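Local coordinates for protein glycosyltransferase Gtf1 (Streptococcus pneumoniae, PDB 4PQG) that is a glycosyltransferase of the GT-B clan and holds uridine-5'-diphosphate in its ligand pocket, at residues F329-S335 with E359-Y365; V350-H354 with H381-I387; Y399-Y405 with T417-A421. All coordinates share one frame; numbering follows the deposited sequence.

Interaction 1 of 3, residues F329-S335 with E359-Y365; sequences FSLITAS and ELTFDIY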
loop_
_atom_site.group_PDB
_atom_site.type_symbol
_atom_site.label_atom_id
_atom_site.label_comp_id
_atom_site.label_asym_id
_atom_site.label_seq_id
_atom_site.Cartn_x
_atom_site.Cartn_y
_atom_site.Cartn_z
ATOM N N PHE A 329 -30.421 -2.829 -5.489
ATOM C CA PHE A 329 -30.153 -1.405 -5.265
ATOM C C PHE A 329 -28.910 -1.151 -4.391
ATOM O O PHE A 329 -28.743 -0.065 -3.849
ATOM C CB PHE A 329 -31.379 -0.696 -4.667
ATOM C CG PHE A 329 -32.646 -0.860 -5.476
ATOM C CD1 PHE A 329 -32.865 -0.101 -6.630
ATOM C CD2 PHE A 329 -33.629 -1.758 -5.076
ATOM C CE1 PHE A 329 -34.037 -0.243 -7.367
ATOM C CE2 PHE A 329 -34.804 -1.904 -5.806
ATOM C CZ PHE A 329 -35.008 -1.143 -6.951
ATOM N N SER A 330 -28.048 -2.152 -4.245
ATOM C CA SER A 330 -26.850 -1.984 -3.409
ATOM C C SER A 330 -25.680 -1.359 -4.180
ATOM O O SER A 330 -25.322 -1.817 -5.264
ATOM C CB SER A 330 -26.443 -3.310 -2.752
ATOM O OG SER A 330 -26.054 -4.259 -3.720
ATOM N N LEU A 331 -25.087 -0.319 -3.591
ATOM C CA LEU A 331 -23.947 0.384 -4.180
ATOM C C LEU A 331 -22.680 0.175 -3.335
ATOM O O LEU A 331 -22.754 -0.008 -2.123
ATOM C CB LEU A 331 -24.261 1.886 -4.337
ATOM C CG LEU A 331 -25.580 2.253 -5.047
ATOM C CD1 LEU A 331 -25.865 3.747 -4.960
ATOM C CD2 LEU A 331 -25.594 1.795 -6.493
ATOM N N ILE A 332 -21.524 0.192 -3.990
ATOM C CA ILE A 332 -20.250 -0.017 -3.296
ATOM C C ILE A 332 -19.165 0.940 -3.827
ATOM O O ILE A 332 -19.194 1.325 -4.999
ATOM C CB ILE A 332 -19.822 -1.524 -3.342
ATOM C CG1 ILE A 332 -18.497 -1.754 -2.588
ATOM C CG2 ILE A 332 -19.762 -2.034 -4.773
ATOM C CD1 ILE A 332 -18.028 -3.197 -2.613
ATOM N N THR A 333 -18.271 1.377 -2.937
ATOM C CA THR A 333 -16.991 1.973 -3.325
ATOM C C THR A 333 -15.909 1.433 -2.395
ATOM O O THR A 333 -16.206 0.997 -1.275
ATOM C CB THR A 333 -17.000 3.519 -3.364
ATOM O OG1 THR A 333 -15.885 3.973 -4.139
ATOM C CG2 THR A 333 -16.905 4.134 -1.986
ATOM N N ALA A 334 -14.671 1.415 -2.875
ATOM C CA ALA A 334 -13.570 0.814 -2.111
ATOM C C ALA A 334 -12.303 1.596 -2.396
ATOM O O ALA A 334 -11.799 1.592 -3.520
ATOM C CB ALA A 334 -13.398 -0.666 -2.452
ATOM N N SER A 335 -11.828 2.309 -1.380
ATOM C CA SER A 335 -10.640 3.150 -1.508
ATOM C C SER A 335 -10.143 3.626 -0.157
ATOM O O SER A 335 -10.870 3.600 0.861
ATOM C CB SER A 335 -10.927 4.369 -2.405
ATOM O OG SER A 335 -11.724 5.346 -1.745
ATOM N N GLU A 359 -34.796 2.297 -1.752
ATOM C CA GLU A 359 -34.184 1.009 -1.445
ATOM C C GLU A 359 -32.640 1.053 -1.533
ATOM O O GLU A 359 -31.957 0.157 -1.033
ATOM C CB GLU A 359 -34.749 -0.050 -2.394
ATOM C CG GLU A 359 -35.010 -1.411 -1.761
ATOM C CD GLU A 359 -36.061 -1.365 -0.660
ATOM O OE1 GLU A 359 -36.965 -0.500 -0.707
ATOM O OE2 GLU A 359 -35.982 -2.202 0.263
ATOM N N LEU A 360 -32.113 2.097 -2.175
ATOM C CA LEU A 360 -30.668 2.288 -2.329
ATOM C C LEU A 360 -29.872 2.092 -1.047
ATOM O O LEU A 360 -30.226 2.650 -0.010
ATOM C CB LEU A 360 -30.369 3.692 -2.851
ATOM C CG LEU A 360 -30.348 3.896 -4.357
ATOM C CD1 LEU A 360 -29.824 5.300 -4.646
ATOM C CD2 LEU A 360 -29.505 2.829 -5.048
ATOM N N THR A 361 -28.800 1.301 -1.124
ATOM C CA THR A 361 -27.771 1.308 -0.072
ATOM C C THR A 361 -26.385 1.560 -0.668
ATOM O O THR A 361 -26.178 1.373 -1.860
ATOM C CB THR A 361 -27.727 0.014 0.741
ATOM O OG1 THR A 361 -27.666 -1.096 -0.162
ATOM C CG2 THR A 361 -28.953 -0.094 1.670
ATOM N N PHE A 362 -25.450 1.986 0.180
ATOM C CA PHE A 362 -24.110 2.401 -0.247
ATOM C C PHE A 362 -23.134 2.022 0.847
ATOM O O PHE A 362 -23.142 2.629 1.904
ATOM C CB PHE A 362 -24.068 3.926 -0.494
ATOM C CG PHE A 362 -22.725 4.455 -0.966
ATOM C CD1 PHE A 362 -21.858 3.670 -1.736
ATOM C CD2 PHE A 362 -22.348 5.765 -0.679
ATOM C CE1 PHE A 362 -20.635 4.178 -2.183
ATOM C CE2 PHE A 362 -21.134 6.270 -1.128
ATOM C CZ PHE A 362 -20.277 5.475 -1.880
ATOM N N ASP A 363 -22.326 0.991 0.588
ATOM C CA ASP A 363 -21.270 0.563 1.510
ATOM C C ASP A 363 -19.921 1.103 1.069
ATOM O O ASP A 363 -19.570 1.030 -0.114
ATOM C CB ASP A 363 -21.244 -0.969 1.632
ATOM C CG ASP A 363 -22.346 -1.502 2.542
ATOM O OD1 ASP A 363 -22.917 -0.716 3.345
ATOM O OD2 ASP A 363 -22.636 -2.715 2.458
ATOM N N ILE A 364 -19.185 1.658 2.031
ATOM C CA ILE A 364 -17.906 2.323 1.777
ATOM C C ILE A 364 -16.776 1.558 2.472
ATOM O O ILE A 364 -16.700 1.534 3.699
ATOM C CB ILE A 364 -17.935 3.811 2.237
ATOM C CG1 ILE A 364 -18.981 4.611 1.447
ATOM C CG2 ILE A 364 -16.570 4.465 2.075
ATOM C CD1 ILE A 364 -19.323 5.969 2.053
ATOM N N TYR A 365 -15.920 0.926 1.677
ATOM C CA TYR A 365 -14.784 0.142 2.184
ATOM C C TYR A 365 -13.493 0.953 2.124
ATOM O O TYR A 365 -13.287 1.722 1.196
ATOM C CB TYR A 365 -14.625 -1.140 1.371
ATOM C CG TYR A 365 -15.746 -2.121 1.613
ATOM C CD1 TYR A 365 -15.612 -3.146 2.545
ATOM C CD2 TYR A 365 -16.952 -2.007 0.927
ATOM C CE1 TYR A 365 -16.638 -4.038 2.783
ATOM C CE2 TYR A 365 -17.989 -2.898 1.156
ATOM C CZ TYR A 365 -17.830 -3.902 2.090
ATOM O OH TYR A 365 -18.862 -4.781 2.313
HETATM O O HOH W 1 -24.640 -1.317 -0.555
#
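The carbonyl oxygen of L331 is gripped by three groups. D363 N donates to L331 O at 2.9 Å, and the F362 CA-H makes a weaker CA-H...O contact with it. A water adds a hydrogen bond of 2.8 Å to L331 O and donates a second one to T361 OG1, tying the T361 hydroxyl to the main chain of the other strand. The T361 torsion, with OG1 between the backbone N and the carbonyl carbon (chi1 51°), brings this oxygen to 3.6 Å from S330 CB.

This water lies beside a parallel ladder from S330-T361 to A334-Y365. Six backbone hydrogen bonds run between F329 and S335 on one side and T361 and Y365 on the other, the shortest being L331 N to T361 O at 2.7 Å.

L331, T333, F362 and I364 point to one face of the sheet. F362 presents its ring edge to the carbonyl carbons of L331 and I332, while CZ meets T333 CG2 at 3.6 Å and I364 CG1 sits over one ring face. On the face of S330, I332, A334, T361, D363 and Y365, the extended I332 carries CD1 to 3.8 Å from CE2 of Y365, whose ring edge also meets T333 O. Ahead of both strands, E359 CB lies 3.4 Å from F329 CD2.

D363 OD2 and Y365 OH both hydrogen-bond to Y402 OH, and Y365 reaches the bound uridine-5'-diphosphate. The two strands frame a beta-alpha-beta crossover in the parallel sheet of a Rossmann-like domain: connecting helix 343-353 packs on F362 and I364, strand 404-406 flanks 330-334, and strand 387-391 flanks 361-365.

Interaction 2 of 3, residues V350-H354 with H381-I387; sequences VIEAH and HQAEDYI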
loop_
_atom_site.group_PDB
_atom_site.type_symbol
_atom_site.label_atom_id
_atom_site.label_comp_id
_atom_site.label_asym_id
_atom_site.label_seq_id
_atom_site.Cartn_x
_atom_site.Cartn_y
_atom_site.Cartn_z
ATOM N N VAL A 350 -25.708 9.806 -3.323
ATOM C CA VAL A 350 -26.524 8.677 -2.880
ATOM C C VAL A 350 -27.712 9.152 -2.035
ATOM O O VAL A 350 -28.823 8.674 -2.238
ATOM C CB VAL A 350 -25.690 7.573 -2.179
ATOM C CG1 VAL A 350 -26.577 6.477 -1.597
ATOM C CG2 VAL A 350 -24.717 6.961 -3.175
ATOM N N ILE A 351 -27.481 10.097 -1.121
ATOM C CA ILE A 351 -28.567 10.737 -0.357
ATOM C C ILE A 351 -29.655 11.289 -1.283
ATOM O O ILE A 351 -30.848 11.128 -1.014
ATOM C CB ILE A 351 -28.043 11.858 0.580
ATOM C CG1 ILE A 351 -27.159 11.263 1.678
ATOM C CG2 ILE A 351 -29.192 12.670 1.198
ATOM C CD1 ILE A 351 -26.258 12.296 2.333
ATOM N N GLU A 352 -29.227 11.913 -2.375
ATOM C CA GLU A 352 -30.122 12.531 -3.339
ATOM C C GLU A 352 -30.882 11.478 -4.148
ATOM O O GLU A 352 -32.110 11.555 -4.271
ATOM C CB GLU A 352 -29.324 13.480 -4.242
ATOM C CG GLU A 352 -30.124 14.265 -5.269
ATOM C CD GLU A 352 -30.994 15.365 -4.664
ATOM O OE1 GLU A 352 -30.731 15.811 -3.521
ATOM O OE2 GLU A 352 -31.946 15.787 -5.359
ATOM N N ALA A 353 -30.163 10.488 -4.673
ATOM C CA ALA A 353 -30.777 9.421 -5.458
ATOM C C ALA A 353 -31.775 8.623 -4.627
ATOM O O ALA A 353 -32.773 8.115 -5.154
ATOM C CB ALA A 353 -29.719 8.503 -6.054
ATOM N N HIS A 354 -31.504 8.532 -3.328
ATOM C CA HIS A 354 -32.341 7.798 -2.382
ATOM C C HIS A 354 -33.749 8.360 -2.279
ATOM O O HIS A 354 -34.671 7.664 -1.856
ATOM C CB HIS A 354 -31.657 7.802 -1.023
ATOM C CG HIS A 354 -32.399 7.057 0.045
ATOM N ND1 HIS A 354 -33.228 7.667 0.904
ATOM C CD2 HIS A 354 -32.402 5.712 0.385
ATOM C CE1 HIS A 354 -33.743 6.759 1.748
ATOM N NE2 HIS A 354 -33.235 5.563 1.430
ATOM N N HIS A 381 -27.733 13.899 7.486
ATOM C CA HIS A 381 -28.852 13.515 6.627
ATOM C C HIS A 381 -29.615 12.316 7.145
ATOM O O HIS A 381 -30.494 11.791 6.461
ATOM C CB HIS A 381 -28.379 13.325 5.180
ATOM C CG HIS A 381 -27.964 14.622 4.499
ATOM N ND1 HIS A 381 -26.733 15.164 4.647
ATOM C CD2 HIS A 381 -28.671 15.485 3.667
ATOM C CE1 HIS A 381 -26.661 16.310 3.944
ATOM N NE2 HIS A 381 -27.842 16.503 3.343
ATOM N N GLN A 382 -29.298 11.893 8.371
ATOM C CA GLN A 382 -29.879 10.687 8.985
ATOM C C GLN A 382 -29.831 9.473 8.048
ATOM O O GLN A 382 -30.799 8.716 7.913
ATOM C CB GLN A 382 -31.301 10.956 9.516
ATOM C CG GLN A 382 -31.323 11.861 10.747
ATOM C CD GLN A 382 -32.686 12.496 11.027
ATOM O OE1 GLN A 382 -33.735 11.836 10.969
ATOM N NE2 GLN A 382 -32.669 13.781 11.364
ATOM N N ALA A 383 -28.681 9.284 7.411
ATOM C CA ALA A 383 -28.538 8.262 6.392
ATOM C C ALA A 383 -27.871 6.979 6.905
ATOM O O ALA A 383 -27.581 6.070 6.126
ATOM C CB ALA A 383 -27.794 8.834 5.188
ATOM N N GLU A 384 -27.663 6.895 8.217
ATOM C CA GLU A 384 -27.002 5.736 8.843
ATOM C C GLU A 384 -27.545 4.361 8.447
ATOM O O GLU A 384 -26.797 3.396 8.406
ATOM C CB GLU A 384 -27.008 5.845 10.376
ATOM C CG GLU A 384 -26.223 7.025 10.933
ATOM C CD GLU A 384 -27.110 8.209 11.263
ATOM O OE1 GLU A 384 -28.156 8.382 10.609
ATOM O OE2 GLU A 384 -26.763 8.976 12.182
ATOM N N ASP A 385 -28.844 4.272 8.181
ATOM C CA ASP A 385 -29.471 2.988 7.897
ATOM C C ASP A 385 -29.177 2.475 6.497
ATOM O O ASP A 385 -29.330 1.283 6.240
ATOM C CB ASP A 385 -30.989 3.038 8.155
ATOM C CG ASP A 385 -31.330 3.065 9.642
ATOM O OD1 ASP A 385 -30.440 2.780 10.480
ATOM O OD2 ASP A 385 -32.495 3.372 9.976
ATOM N N TYR A 386 -28.736 3.362 5.606
ATOM C CA TYR A 386 -28.469 2.973 4.219
ATOM C C TYR A 386 -27.093 3.357 3.642
ATOM O O TYR A 386 -26.751 2.936 2.526
ATOM C CB TYR A 386 -29.613 3.428 3.304
ATOM C CG TYR A 386 -29.717 4.916 3.014
ATOM C CD1 TYR A 386 -29.202 5.448 1.837
ATOM C CD2 TYR A 386 -30.386 5.782 3.887
ATOM C CE1 TYR A 386 -29.307 6.803 1.547
ATOM C CE2 TYR A 386 -30.505 7.143 3.602
ATOM C CZ TYR A 386 -29.963 7.643 2.429
ATOM O OH TYR A 386 -30.068 8.981 2.119
ATOM N N ILE A 387 -26.330 4.164 4.383
ATOM C CA ILE A 387 -24.931 4.473 4.037
ATOM C C ILE A 387 -24.029 4.141 5.231
ATOM O O ILE A 387 -24.224 4.681 6.337
ATOM C CB ILE A 387 -24.722 5.946 3.594
ATOM C CG1 ILE A 387 -25.679 6.309 2.453
ATOM C CG2 ILE A 387 -23.281 6.173 3.122
ATOM C CD1 ILE A 387 -25.741 7.785 2.105
#
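Aromatic stacking and aliphatic packing, with no hydrogen bond across, join V350, I351 and H354 near the end of helix 343-353 to the loop (H381, Y386, I387) that leads from helix 371-380 into strand 387-391. With CG anti to the backbone N (chi1 -179°), the imidazole of H354 swings out over the phenol ring of Y386, and the two stack face to face, centroids 3.6 Å apart and planes inclined by only 11°. The rings are displaced: H354 CD2 sits over the centre of the tyrosine ring, whereas Y386 CZ lies toward the rim of the imidazole.

The same phenol meets the helix edge-on, with OH 3.4 Å from I351 CA and CE1 4.2 Å from V350 CG1. I351 serves several partners with different branches. Its CD1 lies over the H381 ring, 4.0 Å from the centroid in a CH-pi contact, while CG1 meets I387 CD1 at 3.8 Å. That methyl also touches V350 CG1, and V350 and I387 both pack on F362.

The loop's shape is set locally. Q382, with positive phi, is the C' residue of the Schellman motif ending helix 371-380, and A383 O accepts from both Y386 N and I387 N. H381 ND1 is hydrogen-bonded to I377 O, which probably restrains the ring that I351 CD1 covers. Cohesion across the contact therefore rests on dispersion and ring overlap, and the phenol face would probably favour the H354 imidazole somewhat more if it were protonated.

Interaction 3 of 3, residues Y399-Y405 with T417-A421; sequences YSQYEVY and TLMEA. With UDP (uridine-5'-diphosphate), chain C.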
loop_
_atom_site.group_PDB
_atom_site.type_symbol
_atom_site.label_atom_id
_atom_site.label_comp_id
_atom_site.label_asym_id
_atom_site.label_seq_id
_atom_site.Cartn_x
_atom_site.Cartn_y
_atom_site.Cartn_z
ATOM N N TYR A 399 -17.270 -7.812 -3.545
ATOM C CA TYR A 399 -17.769 -7.059 -4.694
ATOM C C TYR A 399 -19.011 -7.683 -5.326
ATOM O O TYR A 399 -19.965 -6.978 -5.645
ATOM C CB TYR A 399 -16.716 -7.002 -5.786
ATOM C CG TYR A 399 -15.516 -6.120 -5.541
ATOM C CD1 TYR A 399 -15.621 -4.729 -5.613
ATOM C CD2 TYR A 399 -14.255 -6.681 -5.313
ATOM C CE1 TYR A 399 -14.515 -3.919 -5.429
ATOM C CE2 TYR A 399 -13.141 -5.879 -5.122
ATOM C CZ TYR A 399 -13.276 -4.497 -5.184
ATOM O OH TYR A 399 -12.177 -3.682 -5.019
ATOM N N SER A 400 -18.975 -8.996 -5.529
ATOM C CA SER A 400 -20.053 -9.691 -6.235
ATOM C C SER A 400 -21.328 -9.859 -5.378
ATOM O O SER A 400 -22.291 -10.503 -5.811
ATOM C CB SER A 400 -19.551 -11.021 -6.823
ATOM O OG SER A 400 -19.073 -11.881 -5.805
ATOM N N GLN A 401 -21.336 -9.256 -4.187
ATOM C CA GLN A 401 -22.543 -9.158 -3.350
ATOM C C GLN A 401 -23.335 -7.871 -3.649
ATOM O O GLN A 401 -24.413 -7.645 -3.100
ATOM C CB GLN A 401 -22.186 -9.208 -1.873
ATOM C CG GLN A 401 -21.510 -10.503 -1.442
ATOM C CD GLN A 401 -21.191 -10.536 0.040
ATOM O OE1 GLN A 401 -22.071 -10.379 0.884
ATOM N NE2 GLN A 401 -19.923 -10.758 0.365
ATOM N N TYR A 402 -22.800 -7.049 -4.546
ATOM C CA TYR A 402 -23.369 -5.733 -4.835
ATOM C C TYR A 402 -23.797 -5.599 -6.297
ATOM O O TYR A 402 -23.475 -6.440 -7.135
ATOM C CB TYR A 402 -22.361 -4.627 -4.462
ATOM C CG TYR A 402 -22.053 -4.544 -2.979
ATOM C CD1 TYR A 402 -22.725 -3.642 -2.162
ATOM C CD2 TYR A 402 -21.084 -5.378 -2.391
ATOM C CE1 TYR A 402 -22.445 -3.555 -0.810
ATOM C CE2 TYR A 402 -20.798 -5.297 -1.037
ATOM C CZ TYR A 402 -21.485 -4.385 -0.255
ATOM O OH TYR A 402 -21.226 -4.287 1.085
ATOM N N GLU A 403 -24.515 -4.528 -6.611
ATOM C CA GLU A 403 -24.960 -4.332 -7.969
ATOM C C GLU A 403 -24.093 -3.392 -8.791
ATOM O O GLU A 403 -23.748 -3.724 -9.931
ATOM C CB GLU A 403 -26.432 -3.924 -8.007
ATOM C CG GLU A 403 -27.352 -5.087 -7.650
ATOM C CD GLU A 403 -28.825 -4.760 -7.806
ATOM O OE1 GLU A 403 -29.197 -3.568 -7.713
ATOM O OE2 GLU A 403 -29.614 -5.707 -8.012
ATOM N N VAL A 404 -23.731 -2.241 -8.218
ATOM C CA VAL A 404 -23.036 -1.197 -8.963
ATOM C C VAL A 404 -21.907 -0.591 -8.114
ATOM O O VAL A 404 -22.062 -0.418 -6.905
ATOM C CB VAL A 404 -24.002 -0.064 -9.392
ATOM C CG1 VAL A 404 -23.249 1.067 -10.115
ATOM C CG2 VAL A 404 -25.130 -0.600 -10.279
ATOM N N TYR A 405 -20.795 -0.266 -8.768
ATOM C CA TYR A 405 -19.652 0.379 -8.124
ATOM C C TYR A 405 -19.633 1.863 -8.493
ATOM O O TYR A 405 -19.805 2.203 -9.662
ATOM C CB TYR A 405 -18.332 -0.281 -8.573
ATOM C CG TYR A 405 -17.114 0.252 -7.836
ATOM C CD1 TYR A 405 -16.591 -0.423 -6.734
ATOM C CD2 TYR A 405 -16.487 1.439 -8.242
ATOM C CE1 TYR A 405 -15.485 0.077 -6.045
ATOM C CE2 TYR A 405 -15.390 1.950 -7.554
ATOM C CZ TYR A 405 -14.897 1.265 -6.460
ATOM O OH TYR A 405 -13.808 1.771 -5.777
ATOM N N THR A 417 -9.296 -1.310 -7.601
ATOM C CA THR A 417 -10.707 -1.603 -7.261
ATOM C C THR A 417 -11.659 -1.502 -8.472
ATOM O O THR A 417 -12.730 -2.115 -8.461
ATOM C CB THR A 417 -11.271 -0.722 -6.135
ATOM O OG1 THR A 417 -11.266 0.653 -6.558
ATOM C CG2 THR A 417 -10.461 -0.916 -4.833
ATOM N N LEU A 418 -11.273 -0.737 -9.492
ATOM C CA LEU A 418 -12.062 -0.674 -10.727
ATOM C C LEU A 418 -11.954 -2.003 -11.495
ATOM O O LEU A 418 -12.950 -2.548 -11.957
ATOM C CB LEU A 418 -11.616 0.497 -11.606
ATOM C CG LEU A 418 -11.491 1.907 -11.008
ATOM C CD1 LEU A 418 -10.994 2.867 -12.074
ATOM C CD2 LEU A 418 -12.810 2.379 -10.405
ATOM N N MET A 419 -10.739 -2.521 -11.596
ATOM C CA MET A 419 -10.483 -3.843 -12.192
ATOM C C MET A 419 -11.165 -4.949 -11.391
ATOM O O MET A 419 -11.839 -5.827 -11.942
ATOM C CB MET A 419 -8.973 -4.114 -12.259
ATOM C CG MET A 419 -8.617 -5.463 -12.886
ATOM S SD MET A 419 -6.929 -5.970 -12.521
ATOM C CE MET A 419 -7.122 -6.404 -10.789
ATOM N N GLU A 420 -10.985 -4.895 -10.080
ATOM C CA GLU A 420 -11.605 -5.853 -9.190
ATOM C C GLU A 420 -13.122 -5.796 -9.324
ATOM O O GLU A 420 -13.773 -6.840 -9.472
ATOM C CB GLU A 420 -11.138 -5.622 -7.746
ATOM C CG GLU A 420 -9.673 -6.026 -7.519
ATOM C CD GLU A 420 -9.025 -5.414 -6.264
ATOM O OE1 GLU A 420 -9.763 -4.937 -5.369
ATOM O OE2 GLU A 420 -7.765 -5.406 -6.197
ATOM N N ALA A 421 -13.681 -4.587 -9.306
ATOM C CA ALA A 421 -15.127 -4.404 -9.484
ATOM C C ALA A 421 -15.672 -5.019 -10.795
ATOM O O ALA A 421 -16.646 -5.755 -10.760
ATOM C CB ALA A 421 -15.502 -2.927 -9.352
HETATM N N1 UDP C . -8.460 -2.332 -0.642
HETATM C C2 UDP C . -8.733 -3.368 0.277
HETATM N N3 UDP C . -9.702 -3.203 1.166
HETATM C C4 UDP C . -10.436 -2.084 1.237
HETATM C C5 UDP C . -10.194 -1.031 0.351
HETATM C C6 UDP C . -9.180 -1.191 -0.602
HETATM O O2 UDP C . -8.084 -4.444 0.258
HETATM O O4 UDP C . -11.334 -2.012 2.106
HETATM C "C1'" UDP C . -7.407 -2.560 -1.644
HETATM C "C2'" UDP C . -8.067 -2.815 -2.997
HETATM O "O2'" UDP C . -8.445 -4.189 -3.213
HETATM C "C3'" UDP C . -7.038 -2.353 -4.014
HETATM C "C4'" UDP C . -6.204 -1.327 -3.251
HETATM O "O4'" UDP C . -6.596 -1.407 -1.871
HETATM O "O3'" UDP C . -6.197 -3.441 -4.414
HETATM C "C5'" UDP C . -6.447 0.104 -3.727
HETATM O "O5'" UDP C . -5.850 0.260 -5.002
HETATM P PA UDP C . -6.359 1.377 -6.036
HETATM O O1A UDP C . -5.513 1.302 -7.279
HETATM O O2A UDP C . -7.853 1.197 -6.166
HETATM O O3A UDP C . -6.282 2.798 -5.275
HETATM P PB UDP C . -5.032 3.611 -4.671
HETATM O O1B UDP C . -5.306 5.042 -5.073
HETATM O O2B UDP C . -5.086 3.349 -3.174
HETATM O O3B UDP C . -3.796 3.073 -5.368
#
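Y399, Y405 and A421 bury the most surface where strand 404-406 and the 3-10 turn before it meet helix 416-423, the helix of a beta-alpha-beta unit in the Rossmann-like domain. Y399 lays one ring face against the helix backbone, E420 C and A421 N both standing over the ring centre. Y405 approaches from the strand. Its CG lies anti to the backbone N (chi1 -174°), and the ring reaches across to the helix, meeting A421 CB through CD1 at 3.8 Å and L418 CD2 through CE2 at 3.9 Å. A421 thus fits its small methyl against Y405 while its CA lies over the face of Y399.

Y405 OH and T417 OG1 are hydrogen-bonded at 2.9 Å; Y405 OH also accepts from A334 N, and T417 OG1 has a weak hydrogen bond with A334 O.

The start of the helix faces the nucleotide: T417 N gives a nearly straight bond (173°) of 3.2 Å to the phosphate oxygen O2A of uridine-5'-diphosphate, an arrangement in which the helix dipole would probably favour the anion. E420 holds the ribose, its OE2 binding O3' and also Y31 OH. Y399 OH probably helps orient this carboxylate, donating to E420 OE1 at 2.7 Å on the anti side, 19° out of its plane, while the nucleotide's O2' donates to the same OE1 at 2.6 Å.

In the fold
All three contacts belong to one parallel sheet and its helices. Interactions 1 and 2, centres 11 Å apart, interlock along the chain: helix 343-353, which supplies residues 350-353, is the crossover between the strands of interaction 1, and F362 N probably hydrogen-bonds to Y386 O at 2.8 Å. Interaction 3, its centre 9 Å from that of interaction 1, adjoins the other side of strand 330-334, where F329 N probably hydrogen-bonds to E403 OE1 at 2.6 Å. Interactions 2 and 3 do not touch, their nearest atoms being about 8 Å apart. Uridine-5'-diphosphate is met by interaction 1 through the Y365 side chain, about 3 Å away, and by interaction 3 through T417 and E420.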